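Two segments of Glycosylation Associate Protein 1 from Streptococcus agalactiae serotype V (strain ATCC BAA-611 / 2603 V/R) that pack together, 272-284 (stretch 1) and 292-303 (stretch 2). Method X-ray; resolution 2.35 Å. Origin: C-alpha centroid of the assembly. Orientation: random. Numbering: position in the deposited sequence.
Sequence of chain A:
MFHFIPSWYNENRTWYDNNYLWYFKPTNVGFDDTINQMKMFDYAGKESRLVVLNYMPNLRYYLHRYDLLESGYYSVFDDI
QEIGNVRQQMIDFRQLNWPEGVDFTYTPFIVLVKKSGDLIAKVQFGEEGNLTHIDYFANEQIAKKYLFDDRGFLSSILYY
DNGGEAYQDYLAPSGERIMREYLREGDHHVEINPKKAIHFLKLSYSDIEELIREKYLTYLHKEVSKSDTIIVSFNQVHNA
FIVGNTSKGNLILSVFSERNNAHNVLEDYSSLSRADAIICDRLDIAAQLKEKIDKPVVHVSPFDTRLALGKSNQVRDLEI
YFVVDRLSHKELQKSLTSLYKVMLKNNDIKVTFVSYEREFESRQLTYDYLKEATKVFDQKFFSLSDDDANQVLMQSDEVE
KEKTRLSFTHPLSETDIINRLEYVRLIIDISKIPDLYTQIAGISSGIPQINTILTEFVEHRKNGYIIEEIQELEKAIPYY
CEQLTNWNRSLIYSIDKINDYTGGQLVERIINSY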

# COMPACT_ATOMS: atom_id res chain seq x y z
N LEU A 272 -16.37 -2.11 -19.60
CA LEU A 272 -15.37 -2.70 -20.49
C LEU A 272 -15.57 -2.23 -21.93
O LEU A 272 -14.59 -2.02 -22.65
N SER A 273 -16.83 -2.08 -22.35
CA SER A 273 -17.09 -1.64 -23.71
C SER A 273 -16.70 -0.19 -23.93
O SER A 273 -16.53 0.22 -25.08
N ARG A 274 -16.52 0.58 -22.86
CA ARG A 274 -16.09 1.97 -23.01
C ARG A 274 -14.57 2.12 -22.96
O ARG A 274 -14.07 3.22 -23.21
N ALA A 275 -13.83 1.06 -22.68
CA ALA A 275 -12.38 1.18 -22.63
C ALA A 275 -11.78 1.19 -24.03
O ALA A 275 -12.16 0.40 -24.89
N ASP A 276 -10.83 2.10 -24.26
CA ASP A 276 -10.01 1.97 -25.46
C ASP A 276 -8.93 0.90 -25.29
O ASP A 276 -8.50 0.32 -26.29
N ALA A 277 -8.51 0.62 -24.05
CA ALA A 277 -7.60 -0.48 -23.75
C ALA A 277 -7.76 -0.88 -22.29
O ALA A 277 -8.23 -0.10 -21.46
N ILE A 278 -7.36 -2.12 -21.99
CA ILE A 278 -7.40 -2.65 -20.64
C ILE A 278 -6.00 -3.10 -20.26
O ILE A 278 -5.31 -3.75 -21.06
N ILE A 279 -5.57 -2.73 -19.06
CA ILE A 279 -4.32 -3.19 -18.45
C ILE A 279 -4.66 -4.14 -17.32
O ILE A 279 -5.58 -3.87 -16.53
N CYS A 280 -3.90 -5.23 -17.18
CA CYS A 280 -3.93 -5.91 -15.89
C CYS A 280 -2.57 -6.49 -15.55
O CYS A 280 -1.68 -6.63 -16.40
N ASP A 281 -2.42 -6.80 -14.27
CA ASP A 281 -1.19 -7.36 -13.73
C ASP A 281 -1.08 -8.87 -13.92
O ASP A 281 -0.00 -9.43 -13.69
N ARG A 282 -2.13 -9.55 -14.34
CA ARG A 282 -2.06 -11.01 -14.36
C ARG A 282 -2.41 -11.57 -15.74
O ARG A 282 -3.31 -11.07 -16.43
N LEU A 283 -1.67 -12.62 -16.13
CA LEU A 283 -1.88 -13.24 -17.43
C LEU A 283 -3.17 -14.05 -17.47
O LEU A 283 -3.88 -14.02 -18.48
N ASP A 284 -3.50 -14.77 -16.39
CA ASP A 284 -4.75 -15.53 -16.39
C ASP A 284 -5.96 -14.60 -16.50
O ASP A 284 -6.86 -14.82 -17.32
N LYS A 292 -13.60 -12.75 -23.23
CA LYS A 292 -14.97 -12.28 -23.15
C LYS A 292 -15.23 -11.01 -23.94
O LYS A 292 -16.36 -10.80 -24.38
N ILE A 293 -14.24 -10.15 -24.15
CA ILE A 293 -14.50 -8.95 -24.92
C ILE A 293 -13.36 -8.68 -25.88
O ILE A 293 -12.20 -9.02 -25.63
N ASP A 294 -13.72 -8.07 -27.00
CA ASP A 294 -12.79 -7.68 -28.04
C ASP A 294 -12.29 -6.28 -27.72
O ASP A 294 -12.81 -5.26 -28.20
N LYS A 295 -11.28 -6.24 -26.86
CA LYS A 295 -10.58 -5.03 -26.49
C LYS A 295 -9.11 -5.36 -26.38
O LYS A 295 -8.75 -6.48 -26.00
N PRO A 296 -8.23 -4.41 -26.70
CA PRO A 296 -6.81 -4.61 -26.38
C PRO A 296 -6.65 -4.80 -24.88
O PRO A 296 -7.10 -3.99 -24.07
N VAL A 297 -6.05 -5.92 -24.50
CA VAL A 297 -5.74 -6.25 -23.11
C VAL A 297 -4.22 -6.35 -23.04
O VAL A 297 -3.63 -7.24 -23.66
N VAL A 298 -3.58 -5.43 -22.32
CA VAL A 298 -2.12 -5.40 -22.23
C VAL A 298 -1.69 -5.82 -20.83
O VAL A 298 -2.17 -5.27 -19.82
N HIS A 299 -0.78 -6.79 -20.77
CA HIS A 299 -0.28 -7.30 -19.50
C HIS A 299 0.84 -6.39 -19.01
O HIS A 299 1.79 -6.11 -19.74
N VAL A 300 0.71 -5.91 -17.77
CA VAL A 300 1.70 -5.03 -17.17
C VAL A 300 2.08 -5.64 -15.82
O VAL A 300 1.30 -5.56 -14.87
N SER A 301 3.26 -6.25 -15.75
CA SER A 301 3.68 -6.81 -14.47
C SER A 301 4.02 -5.68 -13.50
O SER A 301 4.59 -4.66 -13.89
N PRO A 302 3.66 -5.82 -12.24
CA PRO A 302 3.69 -4.68 -11.29
C PRO A 302 5.03 -4.47 -10.60
O PRO A 302 5.13 -4.55 -9.38
N PHE A 303 6.06 -4.12 -11.38
CA PHE A 303 7.38 -3.80 -10.82
C PHE A 303 7.33 -2.60 -9.89
O PHE A 303 6.64 -1.61 -10.15

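The two stretches pack as neighbouring parallel β-strands, joined by a backbone hydrogen-bond ladder and flanked by a lysine anchored on carbonyl oxygens at one end and a histidine covered by a leucine at the other. The ladder runs from Ile-278 N to Pro-296 O (2.8 Å) through Val-300 N to Cys-280 O (2.8 Å), and it fixes the register of the side chains above and below the sheet.

On one face lie Ile-278, Cys-280, Val-297 and His-299. Ile-278 (m, t) sets its CB 4.3 Å from Val-297 CG2, while its CD1 reaches back to Lys-295 CB at 3.9 Å. Val-297 (t) also faces the neighbouring Cys-280 (p), with CG1 4.2 Å from SG. The opposite face carries Ile-279 (m, t) and Val-298 (t); here the closest apolar contact is made beyond the strand, where Ile-279 CG2 meets Val-300 CG2 at 3.5 Å.

Before the strands, Lys-295 points toward stretch 1. Two m torsions turn its chain and two t torsions extend it, so that NZ donates hydrogen bonds to Ala-275 O (2.7 Å) and Ser-273 O (3.1 Å). The ammonium group thus bridges two backbone carbonyls near the start of stretch 1. Nearby, Ile-293 (t, t) also points toward stretch 1 and places CD1 3.9 Å from Leu-272 CB, whereas Pro-296 CG rests 3.5 Å from Asp-276 O.

At the far end, His-299 (chi1 t, chi2 65°) brings its ring beneath Leu-283 (m, t), whose CD2 sits over one face in a CH-π contact, 3.7 Å from the ring centroid. Asp-281 O approaches the ring edge, 3.2 Å from His-299 CE1. Asp-281 (p) packs its CB 4.0 Å from Pro-302 CD, leaving its carboxylate to hydrogen-bond elsewhere in the structure.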

# COMPACT_ATOMS: atom_id res chain seq x y z
CB LEU A 272 -15.43 -4.22 -20.44
CG LEU A 272 -15.18 -4.86 -19.07
CD1 LEU A 272 -15.02 -6.34 -19.23
CD2 LEU A 272 -13.96 -4.24 -18.40
CB SER A 273 -18.56 -1.84 -24.08
OG SER A 273 -19.38 -0.92 -23.40
CB ARG A 274 -16.74 2.84 -21.93
CG ARG A 274 -18.16 3.23 -22.32
CD ARG A 274 -18.99 3.72 -21.15
NE ARG A 274 -20.33 4.10 -21.60
CZ ARG A 274 -21.34 3.25 -21.75
NH1 ARG A 274 -21.19 1.96 -21.46
NH2 ARG A 274 -22.52 3.68 -22.16
CB ALA A 275 -11.78 0.03 -21.82
CB ASP A 276 -9.37 3.32 -25.82
CG ASP A 276 -10.42 4.38 -26.15
OD1 ASP A 276 -11.01 4.32 -27.25
OD2 ASP A 276 -10.68 5.27 -25.29
CB ALA A 277 -6.13 -0.12 -24.05
CB ILE A 278 -8.41 -3.81 -20.50
CG1 ILE A 278 -9.82 -3.31 -20.81
CG2 ILE A 278 -8.36 -4.38 -19.10
CD1 ILE A 278 -10.76 -4.39 -21.25
CB ILE A 279 -3.49 -2.03 -17.88
CG1 ILE A 279 -3.03 -1.06 -18.96
CG2 ILE A 279 -2.28 -2.58 -17.11
CD1 ILE A 279 -2.56 0.26 -18.36
CB CYS A 280 -5.00 -7.00 -15.83
SG CYS A 280 -4.92 -8.09 -17.18
CB ASP A 281 -1.07 -7.01 -12.24
CG ASP A 281 -2.20 -7.60 -11.41
OD1 ASP A 281 -3.37 -7.52 -11.82
OD2 ASP A 281 -1.92 -8.17 -10.33
CB ARG A 282 -2.97 -11.61 -13.29
CG ARG A 282 -2.37 -11.50 -11.89
CD ARG A 282 -3.17 -12.33 -10.93
NE ARG A 282 -3.17 -13.72 -11.34
CZ ARG A 282 -2.36 -14.63 -10.81
NH1 ARG A 282 -1.54 -14.28 -9.84
NH2 ARG A 282 -2.39 -15.89 -11.26
CB LEU A 283 -0.68 -14.10 -17.80
CG LEU A 283 0.55 -13.35 -18.29
CD1 LEU A 283 1.67 -14.31 -18.61
CD2 LEU A 283 0.22 -12.52 -19.50
CB ASP A 284 -4.86 -16.46 -15.17
CG ASP A 284 -4.48 -15.79 -13.84
OD1 ASP A 284 -4.23 -14.57 -13.80
OD2 ASP A 284 -4.43 -16.49 -12.80
CB LYS A 292 -15.39 -12.06 -21.69
CG LYS A 292 -16.92 -11.93 -21.52
CD LYS A 292 -17.34 -12.02 -20.07
CE LYS A 292 -18.86 -11.94 -19.92
NZ LYS A 292 -19.30 -12.06 -18.48
CB ILE A 293 -14.78 -7.70 -24.05
CG1 ILE A 293 -15.33 -6.56 -24.93
CG2 ILE A 293 -13.52 -7.27 -23.31
CD1 ILE A 293 -15.83 -5.30 -24.20
CB ASP A 294 -13.48 -7.75 -29.40
CG ASP A 294 -12.51 -7.62 -30.53
OD1 ASP A 294 -11.47 -8.32 -30.49
OD2 ASP A 294 -12.78 -6.82 -31.46
CB LYS A 295 -11.06 -4.45 -25.14
CG LYS A 295 -12.45 -3.84 -25.15
CD LYS A 295 -12.48 -2.55 -25.96
CE LYS A 295 -13.89 -1.98 -25.93
NZ LYS A 295 -13.98 -0.63 -26.56
CB PRO A 296 -6.15 -3.31 -26.87
CG PRO A 296 -7.20 -2.61 -27.73
CD PRO A 296 -8.53 -3.07 -27.24
CB VAL A 297 -6.40 -7.56 -22.65
CG1 VAL A 297 -5.99 -7.93 -21.25
CG2 VAL A 297 -7.94 -7.47 -22.76
CB VAL A 298 -1.55 -4.02 -22.58
CG1 VAL A 298 -0.02 -4.04 -22.40
CG2 VAL A 298 -1.93 -3.63 -24.00
CB HIS A 299 0.20 -8.74 -19.66
CG HIS A 299 1.02 -9.26 -18.52
ND1 HIS A 299 0.51 -9.43 -17.24
CD2 HIS A 299 2.31 -9.68 -18.46
CE1 HIS A 299 1.45 -9.91 -16.45
NE2 HIS A 299 2.55 -10.07 -17.17
CB VAL A 300 1.18 -3.59 -17.00
CG1 VAL A 300 2.13 -2.75 -16.14
CG2 VAL A 300 0.97 -2.91 -18.38
CB SER A 301 4.86 -7.76 -14.64
OG SER A 301 5.72 -7.35 -15.67
CB PRO A 302 2.59 -5.07 -10.29
CG PRO A 302 2.58 -6.58 -10.30
CD PRO A 302 2.92 -6.99 -11.71
CB PHE A 303 8.38 -3.50 -11.94
CG PHE A 303 8.65 -4.66 -12.83
CD1 PHE A 303 9.44 -5.72 -12.40
CD2 PHE A 303 8.14 -4.68 -14.13
CE1 PHE A 303 9.70 -6.80 -13.24
CE2 PHE A 303 8.40 -5.74 -14.98
CZ PHE A 303 9.19 -6.81 -14.53